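Local coordinates for protein hydrolase, haloacid dehalogenase-like family (Pseudomonas syringae pv. tomato, PDB 3S6J) that binds calcium and, as a haloacid dehalogenase-like hydrolase, may act as a sugar phosphatase, at residues A113-I118 with P150-A155; Q6-F11 with I160-D165; D33-P38 with E73-K78. One frame throughout, in Å; residues are numbered along the deposited sequence.

Interaction 1. Residues A113-I118 with P150-A155; sequences ATSGGI and PDLFLA
L152 faces A113 and T114 where strand 110-113 of the HAD Rossmann-like core runs out beneath helix 151-160. Its side chain can be followed outward. L152 CB lies 4.3 Å from A113 CB, a pairing that alanine suits because its single methyl lets the helix come near the strand end. Next, L152 CG sits 3.7 Å from T114 O. A chi2 of -21° nearly eclipses CD1 with CA, and the two methyls then divide round the same carbonyl, CD1 and CD2 of L152 each 3.9 Å from T114 O. CD2 of L152 also comes within 4.3 Å of S115 OG, which is hydrogen-bonded to G49 O and K147 N.

The neighbouring F153 adds its ring edge: F153 CD1 is 3.8 Å from A113 CB, which lies close to the ring plane. All five touching residues are buried, which suits the apolar A113, L152 and F153 between helix and sheet.

T114 turns its side chain from the helix toward the calcium site, about 5 Å from the side chains of D12 and D14, consistent with the threonine or serine of HAD motif II. There it forms an ST turn, with G116 N donating to T114 OG1 at 3.0 Å.

Interaction 2. Residues Q6-F11 with I160-D165; sequences QTSFIF and IGAPID
I10 and I164 meet through their delta methyls, and their torsions decide it: in I10, CD1 is anti to CA (chi2 171°), while I164, whose CB points away from the strand, has CG1 anti to the backbone N (chi1 -170°) and CD1 swung back toward I10. The two CD1 atoms come to 3.9 Å, and the side chains cross at about a right angle. This is plain packing in the Rossmann-like core of the HAD fold. Strand 8-11 lies between strands 110-113 and 167-171 of the parallel sheet, and the loop 160-165 links helix 151-160 to strand 167-171, passing over the start of strand 8-11.

Nearer the start of that strand, small residues allow a tight approach. A162 CB rests 3.4 Å from S8 OG and 3.6 Å from S8 CB; a serine and an alanine are compact enough for the loop to come down onto the strand. The backbone of S8 is meanwhile bonded to E166 and L168, which ties the strand to the end of this loop and to strand 167-171.

G161 is the first residue to leave helical geometry, in a Schellman motif whose positive phi (78°) favours glycine, and the chain turns from helix to loop there. I160, just before it, directs its side chain inward beneath the helix end, where it also touches C111. F9, by contrast, points away to the other side of the sheet and packs on L103 of helix 96-105; the alternation of the strand gives each face its own hydrophobic layer. On the face of S8 and I10, I160 CD1 lies 4.1 Å from both F9 O and S8 CB.

Interaction 3. Residues D33-P38 with E73-K78; sequences DAENIP and ERLSEK
E35 and R74 form the polar part of this contact, a salt bridge between the end of one helix and the flank of another. R74 NH2 donates to E35 OE1 at 2.7 Å, meeting it on the syn side but 30° out of the carboxylate plane. The second link is weak: R74 NE lies 3.5 Å from E35 OE2. The unevenness fits the twist between the groups, whose carboxylate and guanidinium planes stand 51° apart. OE1 has another donor in Q71 NE2, from the same helix as R74, and is therefore gripped by two side chains. K78 brings a positive charge near, its NZ 5.3 Å from E35 OE2 and so not in contact with it, and may favour the ionised carboxylate.

Both helices, 21-34 and 69-85, belong to the helical segment inserted after the first core strand, as in the cap domains of HAD enzymes. Helix 21-34 stops in a Schellman motif: N36 N bonds to D33 O and I37 N to L32 O, which satisfies backbone donors at the helix end. N36 takes positive phi, which asparagine tolerates better than most residues. D33 OD1 is paired in a salt bridge with K29 NZ.

Alongside the salt bridge the contact is apolar. E35 uses its aliphatic part, with CG 3.6 Å from L75 CD2, while the bend at chi2 (-71°) carries CD toward R74. The other branch of L75, CD1, meets I37 CD1 at 4.2 Å, and A34 CB lies 4.2 Å from K78 CE, the methylene beside the lysine amine.

How the interactions relate
From the N terminus, strand 8-11 enters the core sheet, and the chain then leaves for the helical cap region, where interaction 3 closes a loop of 34 residues between helices 21-34 and 69-85. Back in the core, interaction 1 closes a second, 31-residue loop between the end of strand 110-113 and helix 151-160. Interaction 2 comes last and spans both, returning to the first strand after 148 residues; the two smaller loops follow one another within it and none cross. Interactions 1 and 2 touch: A113 N lies 2.8 Å from F11 O, a probable hydrogen bond. Interaction 3 stands apart, its centre about 37 Å from that of interaction 2.

Interaction 1. Residues A113-I118 with P150-A155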
loop_
_atom_site.group_PDB
_atom_site.type_symbol
_atom_site.label_atom_id
_atom_site.label_comp_id
_atom_site.label_asym_id
_atom_site.label_seq_id
_atom_site.Cartn_x
_atom_site.Cartn_y
_atom_site.Cartn_z
ATOM N N ALA E 113 -12.262 -17.061 5.331
ATOM C CA ALA E 113 -11.010 -17.820 5.353
ATOM C C ALA E 113 -9.823 -16.868 5.421
ATOM O O ALA E 113 -9.541 -16.146 4.455
ATOM C CB ALA E 113 -10.903 -18.726 4.132
ATOM N N THR E 114 -9.135 -16.878 6.567
ATOM C CA THR E 114 -8.069 -15.919 6.862
ATOM C C THR E 114 -6.773 -16.612 7.311
ATOM O O THR E 114 -6.815 -17.635 8.001
ATOM C CB THR E 114 -8.529 -14.891 7.950
ATOM O OG1 THR E 114 -7.444 -14.018 8.282
ATOM C CG2 THR E 114 -8.996 -15.602 9.224
ATOM N N SER E 115 -5.626 -16.061 6.912
ATOM C CA SER E 115 -4.314 -16.549 7.387
ATOM C C SER E 115 -4.039 -16.070 8.800
ATOM O O SER E 115 -3.104 -16.532 9.443
ATOM C CB SER E 115 -3.168 -16.091 6.477
ATOM O OG SER E 115 -3.264 -16.653 5.183
ATOM N N GLY E 116 -4.843 -15.122 9.271
ATOM C CA GLY E 116 -4.796 -14.706 10.660
ATOM C C GLY E 116 -5.209 -15.828 11.610
ATOM O O GLY E 116 -5.936 -16.758 11.230
ATOM N N GLY E 117 -4.728 -15.753 12.844
ATOM C CA GLY E 117 -5.176 -16.654 13.889
ATOM C C GLY E 117 -6.396 -16.075 14.582
ATOM O O GLY E 117 -6.838 -14.969 14.257
ATOM N N ILE E 118 -6.939 -16.820 15.538
ATOM C CA ILE E 118 -8.155 -16.420 16.250
ATOM C C ILE E 118 -8.151 -14.965 16.748
ATOM O O ILE E 118 -9.182 -14.297 16.724
ATOM C CB ILE E 118 -8.441 -17.400 17.418
ATOM C CG1 ILE E 118 -8.996 -18.715 16.874
ATOM C CG2 ILE E 118 -9.420 -16.807 18.412
ATOM C CD1 ILE E 118 -10.482 -18.660 16.551
ATOM N N PRO E 150 -3.485 -23.895 -0.407
ATOM C CA PRO E 150 -4.932 -24.017 -0.612
ATOM C C PRO E 150 -5.669 -24.503 0.637
ATOM O O PRO E 150 -6.905 -24.568 0.630
ATOM C CB PRO E 150 -5.043 -25.093 -1.702
ATOM C CG PRO E 150 -3.684 -25.224 -2.284
ATOM C CD PRO E 150 -2.729 -24.871 -1.207
ATOM N N ASP E 151 -4.925 -24.849 1.680
ATOM C CA ASP E 151 -5.513 -25.417 2.887
ATOM C C ASP E 151 -6.754 -24.701 3.368
ATOM O O ASP E 151 -7.807 -25.324 3.526
ATOM C CB ASP E 151 -4.494 -25.457 4.021
ATOM C CG ASP E 151 -3.919 -26.836 4.226
ATOM O OD1 ASP E 151 -4.050 -27.665 3.294
ATOM O OD2 ASP E 151 -3.350 -27.092 5.315
ATOM N N LEU E 152 -6.619 -23.402 3.630
ATOM C CA LEU E 152 -7.713 -22.612 4.177
ATOM C C LEU E 152 -8.994 -22.683 3.326
ATOM O O LEU E 152 -10.098 -22.764 3.868
ATOM C CB LEU E 152 -7.304 -21.143 4.359
ATOM C CG LEU E 152 -6.764 -20.569 5.681
ATOM C CD1 LEU E 152 -7.139 -21.398 6.895
ATOM C CD2 LEU E 152 -5.280 -20.370 5.625
ATOM N N PHE E 153 -8.854 -22.617 2.006
ATOM C CA PHE E 153 -10.021 -22.537 1.139
ATOM C C PHE E 153 -10.722 -23.878 1.072
ATOM O O PHE E 153 -11.948 -23.947 0.999
ATOM C CB PHE E 153 -9.633 -22.052 -0.261
ATOM C CG PHE E 153 -9.144 -20.619 -0.297
ATOM C CD1 PHE E 153 -9.477 -19.735 0.717
ATOM C CD2 PHE E 153 -8.373 -20.154 -1.350
ATOM C CE1 PHE E 153 -9.036 -18.418 0.689
ATOM C CE2 PHE E 153 -7.934 -18.833 -1.385
ATOM C CZ PHE E 153 -8.265 -17.972 -0.364
ATOM N N LEU E 154 -9.920 -24.940 1.080
ATOM C CA LEU E 154 -10.418 -26.308 1.090
ATOM C C LEU E 154 -11.208 -26.576 2.367
ATOM O O LEU E 154 -12.289 -27.158 2.319
ATOM C CB LEU E 154 -9.249 -27.300 0.965
ATOM C CG LEU E 154 -8.444 -27.170 -0.339
ATOM C CD1 LEU E 154 -7.253 -28.087 -0.369
ATOM C CD2 LEU E 154 -9.342 -27.407 -1.555
ATOM N N ALA E 155 -10.664 -26.150 3.505
ATOM C CA ALA E 155 -11.351 -26.300 4.782
ATOM C C ALA E 155 -12.645 -25.493 4.789
ATOM O O ALA E 155 -13.638 -25.910 5.369
ATOM C CB ALA E 155 -10.445 -25.887 5.949
#

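Interaction 2. Residues Q6-F11 with I160-D165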
loop_
_atom_site.group_PDB
_atom_site.type_symbol
_atom_site.label_atom_id
_atom_site.label_comp_id
_atom_site.label_asym_id
_atom_site.label_seq_id
_atom_site.Cartn_x
_atom_site.Cartn_y
_atom_site.Cartn_z
ATOM N N GLN E 6 -25.879 -23.176 -7.610
ATOM C CA GLN E 6 -25.649 -21.865 -7.011
ATOM C C GLN E 6 -24.219 -21.708 -6.461
ATOM O O GLN E 6 -23.643 -22.636 -5.888
ATOM C CB GLN E 6 -26.708 -21.547 -5.947
ATOM C CG GLN E 6 -27.826 -20.583 -6.406
ATOM C CD GLN E 6 -28.894 -21.231 -7.298
ATOM O OE1 GLN E 6 -29.144 -22.436 -7.221
ATOM N NE2 GLN E 6 -29.540 -20.418 -8.141
ATOM N N THR E 7 -23.647 -20.528 -6.666
ATOM C CA THR E 7 -22.298 -20.239 -6.214
ATOM C C THR E 7 -22.201 -20.188 -4.689
ATOM O O THR E 7 -23.102 -19.669 -4.015
ATOM C CB THR E 7 -21.797 -18.910 -6.806
ATOM O OG1 THR E 7 -21.591 -19.078 -8.216
ATOM C CG2 THR E 7 -20.480 -18.490 -6.143
ATOM N N SER E 8 -21.122 -20.757 -4.161
ATOM C CA SER E 8 -20.771 -20.638 -2.744
ATOM C C SER E 8 -19.541 -19.734 -2.604
ATOM O O SER E 8 -18.693 -19.694 -3.503
ATOM C CB SER E 8 -20.510 -22.019 -2.136
ATOM O OG SER E 8 -21.687 -22.806 -2.161
ATOM N N PHE E 9 -19.443 -19.016 -1.488
ATOM C CA PHE E 9 -18.505 -17.907 -1.387
ATOM C C PHE E 9 -17.473 -18.064 -0.280
ATOM O O PHE E 9 -17.814 -18.268 0.891
ATOM C CB PHE E 9 -19.262 -16.592 -1.187
ATOM C CG PHE E 9 -20.045 -16.154 -2.393
ATOM C CD1 PHE E 9 -21.241 -16.783 -2.733
ATOM C CD2 PHE E 9 -19.595 -15.112 -3.186
ATOM C CE1 PHE E 9 -21.972 -16.372 -3.852
ATOM C CE2 PHE E 9 -20.316 -14.700 -4.303
ATOM C CZ PHE E 9 -21.505 -15.335 -4.639
ATOM N N ILE E 10 -16.202 -17.946 -0.650
ATOM C CA ILE E 10 -15.126 -17.937 0.339
ATOM C C ILE E 10 -14.470 -16.558 0.388
ATOM O O ILE E 10 -13.812 -16.138 -0.564
ATOM C CB ILE E 10 -14.067 -19.006 0.049
ATOM C CG1 ILE E 10 -14.729 -20.379 -0.093
ATOM C CG2 ILE E 10 -13.064 -19.018 1.165
ATOM C CD1 ILE E 10 -13.804 -21.481 -0.597
ATOM N N PHE E 11 -14.673 -15.854 1.497
ATOM C CA PHE E 11 -14.198 -14.489 1.630
ATOM C C PHE E 11 -12.911 -14.438 2.450
ATOM O O PHE E 11 -12.815 -15.056 3.515
ATOM C CB PHE E 11 -15.236 -13.633 2.350
ATOM C CG PHE E 11 -16.440 -13.275 1.522
ATOM C CD1 PHE E 11 -16.428 -12.160 0.704
ATOM C CD2 PHE E 11 -17.599 -14.023 1.605
ATOM C CE1 PHE E 11 -17.552 -11.813 -0.027
ATOM C CE2 PHE E 11 -18.722 -13.684 0.871
ATOM C CZ PHE E 11 -18.699 -12.586 0.048
ATOM N N ILE E 160 -18.771 -25.417 4.493
ATOM C CA ILE E 160 -20.060 -24.966 3.995
ATOM C C ILE E 160 -20.739 -25.989 3.084
ATOM O O ILE E 160 -21.838 -25.747 2.585
ATOM C CB ILE E 160 -19.992 -23.559 3.325
ATOM C CG1 ILE E 160 -18.949 -23.520 2.206
ATOM C CG2 ILE E 160 -19.703 -22.489 4.373
ATOM C CD1 ILE E 160 -18.807 -22.145 1.559
ATOM N N GLY E 161 -20.082 -27.127 2.892
ATOM C CA GLY E 161 -20.651 -28.241 2.160
ATOM C C GLY E 161 -20.607 -28.074 0.656
ATOM O O GLY E 161 -21.331 -28.742 -0.080
ATOM N N ALA E 162 -19.743 -27.183 0.189
ATOM C CA ALA E 162 -19.626 -26.938 -1.242
ATOM C C ALA E 162 -18.339 -27.530 -1.805
ATOM O O ALA E 162 -17.281 -27.440 -1.183
ATOM C CB ALA E 162 -19.685 -25.453 -1.523
ATOM N N PRO E 163 -18.425 -28.129 -2.995
ATOM C CA PRO E 163 -17.208 -28.590 -3.663
ATOM C C PRO E 163 -16.378 -27.357 -3.997
ATOM O O PRO E 163 -16.966 -26.313 -4.298
ATOM C CB PRO E 163 -17.730 -29.247 -4.948
ATOM C CG PRO E 163 -19.227 -29.348 -4.782
ATOM C CD PRO E 163 -19.608 -28.232 -3.863
ATOM N N ILE E 164 -15.051 -27.461 -3.933
ATOM C CA ILE E 164 -14.199 -26.288 -4.106
ATOM C C ILE E 164 -14.359 -25.687 -5.495
ATOM O O ILE E 164 -14.069 -24.506 -5.701
ATOM C CB ILE E 164 -12.714 -26.584 -3.839
ATOM C CG1 ILE E 164 -11.907 -25.281 -3.788
ATOM C CG2 ILE E 164 -12.161 -27.522 -4.910
ATOM C CD1 ILE E 164 -12.192 -24.391 -2.585
ATOM N N ASP E 165 -14.854 -26.488 -6.435
ATOM C CA ASP E 165 -15.030 -26.022 -7.807
ATOM C C ASP E 165 -16.369 -25.329 -8.031
ATOM O O ASP E 165 -16.610 -24.764 -9.094
ATOM C CB ASP E 165 -14.833 -27.174 -8.804
ATOM C CG ASP E 165 -15.358 -28.499 -8.270
ATOM O OD1 ASP E 165 -16.391 -28.984 -8.797
ATOM O OD2 ASP E 165 -14.753 -29.041 -7.305
#

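Interaction 3. Residues D33-P38 with E73-K78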
loop_
_atom_site.group_PDB
_atom_site.type_symbol
_atom_site.label_atom_id
_atom_site.label_comp_id
_atom_site.label_asym_id
_atom_site.label_seq_id
_atom_site.Cartn_x
_atom_site.Cartn_y
_atom_site.Cartn_z
ATOM N N ASP E 33 10.900 -3.769 13.523
ATOM C CA ASP E 33 11.820 -2.733 13.994
ATOM C C ASP E 33 12.327 -3.078 15.392
ATOM O O ASP E 33 13.511 -2.916 15.679
ATOM C CB ASP E 33 11.161 -1.352 14.014
ATOM C CG ASP E 33 11.003 -0.744 12.620
ATOM O OD1 ASP E 33 11.549 -1.299 11.635
ATOM O OD2 ASP E 33 10.330 0.311 12.508
ATOM N N ALA E 34 11.431 -3.554 16.256
ATOM C CA ALA E 34 11.786 -3.944 17.639
ATOM C C ALA E 34 12.852 -5.024 17.669
ATOM O O ALA E 34 13.548 -5.209 18.671
ATOM C CB ALA E 34 10.568 -4.446 18.375
ATOM N N GLU E 35 12.936 -5.763 16.573
ATOM C CA GLU E 35 13.779 -6.934 16.491
ATOM C C GLU E 35 14.913 -6.710 15.500
ATOM O O GLU E 35 15.503 -7.672 15.003
ATOM C CB GLU E 35 12.940 -8.147 16.106
ATOM C CG GLU E 35 12.007 -8.625 17.214
ATOM C CD GLU E 35 12.769 -9.272 18.369
ATOM O OE1 GLU E 35 13.813 -9.915 18.114
ATOM O OE2 GLU E 35 12.323 -9.132 19.531
ATOM N N ASN E 36 15.231 -5.439 15.234
ATOM C CA ASN E 36 16.340 -5.078 14.343
ATOM C C ASN E 36 16.277 -5.804 13.009
ATOM O O ASN E 36 17.297 -6.312 12.516
ATOM C CB ASN E 36 17.702 -5.371 14.979
ATOM C CG ASN E 36 17.789 -4.938 16.416
ATOM O OD1 ASN E 36 17.998 -5.760 17.321
ATOM N ND2 ASN E 36 17.644 -3.653 16.646
ATOM N N ILE E 37 15.075 -5.901 12.455
ATOM C CA ILE E 37 14.884 -6.388 11.092
ATOM C C ILE E 37 14.172 -5.277 10.324
ATOM O O ILE E 37 12.954 -5.287 10.171
ATOM C CB ILE E 37 14.062 -7.696 11.041
ATOM C CG1 ILE E 37 14.643 -8.722 12.007
ATOM C CG2 ILE E 37 14.021 -8.270 9.596
ATOM C CD1 ILE E 37 14.065 -10.119 11.855
ATOM N N PRO E 38 14.948 -4.284 9.879
ATOM C CA PRO E 38 14.415 -3.067 9.280
ATOM C C PRO E 38 14.048 -3.358 7.838
ATOM O O PRO E 38 14.915 -3.715 7.031
ATOM C CB PRO E 38 15.599 -2.100 9.367
ATOM C CG PRO E 38 16.794 -2.975 9.254
ATOM C CD PRO E 38 16.424 -4.309 9.873
ATOM N N GLU E 73 8.575 -16.476 16.836
ATOM C CA GLU E 73 7.590 -16.526 17.901
ATOM C C GLU E 73 7.449 -15.168 18.578
ATOM O O GLU E 73 6.334 -14.675 18.777
ATOM C CB GLU E 73 8.014 -17.589 18.923
ATOM C CG GLU E 73 6.966 -18.652 19.221
ATOM C CD GLU E 73 6.234 -18.414 20.538
ATOM O OE1 GLU E 73 5.924 -19.417 21.237
ATOM O OE2 GLU E 73 5.977 -17.226 20.875
ATOM N N ARG E 74 8.577 -14.563 18.945
ATOM C CA ARG E 74 8.547 -13.235 19.561
ATOM C C ARG E 74 7.987 -12.177 18.602
ATOM O O ARG E 74 7.209 -11.317 19.016
ATOM C CB ARG E 74 9.928 -12.809 20.097
ATOM C CG ARG E 74 10.367 -13.565 21.352
ATOM C CD ARG E 74 11.504 -12.867 22.102
ATOM N NE ARG E 74 12.415 -12.181 21.193
ATOM C CZ ARG E 74 13.464 -12.747 20.605
ATOM N NH1 ARG E 74 13.762 -14.018 20.833
ATOM N NH2 ARG E 74 14.219 -12.032 19.788
ATOM N N LEU E 75 8.386 -12.231 17.332
ATOM C CA LEU E 75 7.871 -11.277 16.343
ATOM C C LEU E 75 6.357 -11.394 16.265
ATOM O O LEU E 75 5.634 -10.390 16.271
ATOM C CB LEU E 75 8.474 -11.532 14.965
ATOM C CG LEU E 75 9.854 -10.935 14.739
ATOM C CD1 LEU E 75 10.514 -11.640 13.559
ATOM C CD2 LEU E 75 9.767 -9.420 14.518
ATOM N N SER E 76 5.887 -12.636 16.197
ATOM C CA SER E 76 4.462 -12.930 16.226
ATOM C C SER E 76 3.781 -12.282 17.441
ATOM O O SER E 76 2.812 -11.542 17.286
ATOM C CB SER E 76 4.245 -14.442 16.227
ATOM O OG SER E 76 2.872 -14.749 16.087
ATOM N N GLU E 77 4.291 -12.545 18.644
ATOM C CA GLU E 77 3.740 -11.906 19.838
ATOM C C GLU E 77 3.725 -10.381 19.745
ATOM O O GLU E 77 2.731 -9.747 20.082
ATOM C CB GLU E 77 4.489 -12.346 21.107
ATOM C CG GLU E 77 4.157 -13.755 21.566
ATOM C CD GLU E 77 4.722 -14.088 22.957
ATOM O OE1 GLU E 77 4.157 -13.612 23.981
ATOM O OE2 GLU E 77 5.729 -14.836 23.024
ATOM N N LYS E 78 4.839 -9.799 19.316
ATOM C CA LYS E 78 4.941 -8.348 19.162
ATOM C C LYS E 78 3.891 -7.844 18.197
ATOM O O LYS E 78 3.280 -6.807 18.415
ATOM C CB LYS E 78 6.325 -7.942 18.653
ATOM C CG LYS E 78 7.189 -7.233 19.691
ATOM C CD LYS E 78 8.196 -8.157 20.315
ATOM C CE LYS E 78 9.250 -7.377 21.119
ATOM N NZ LYS E 78 8.631 -6.341 22.027
#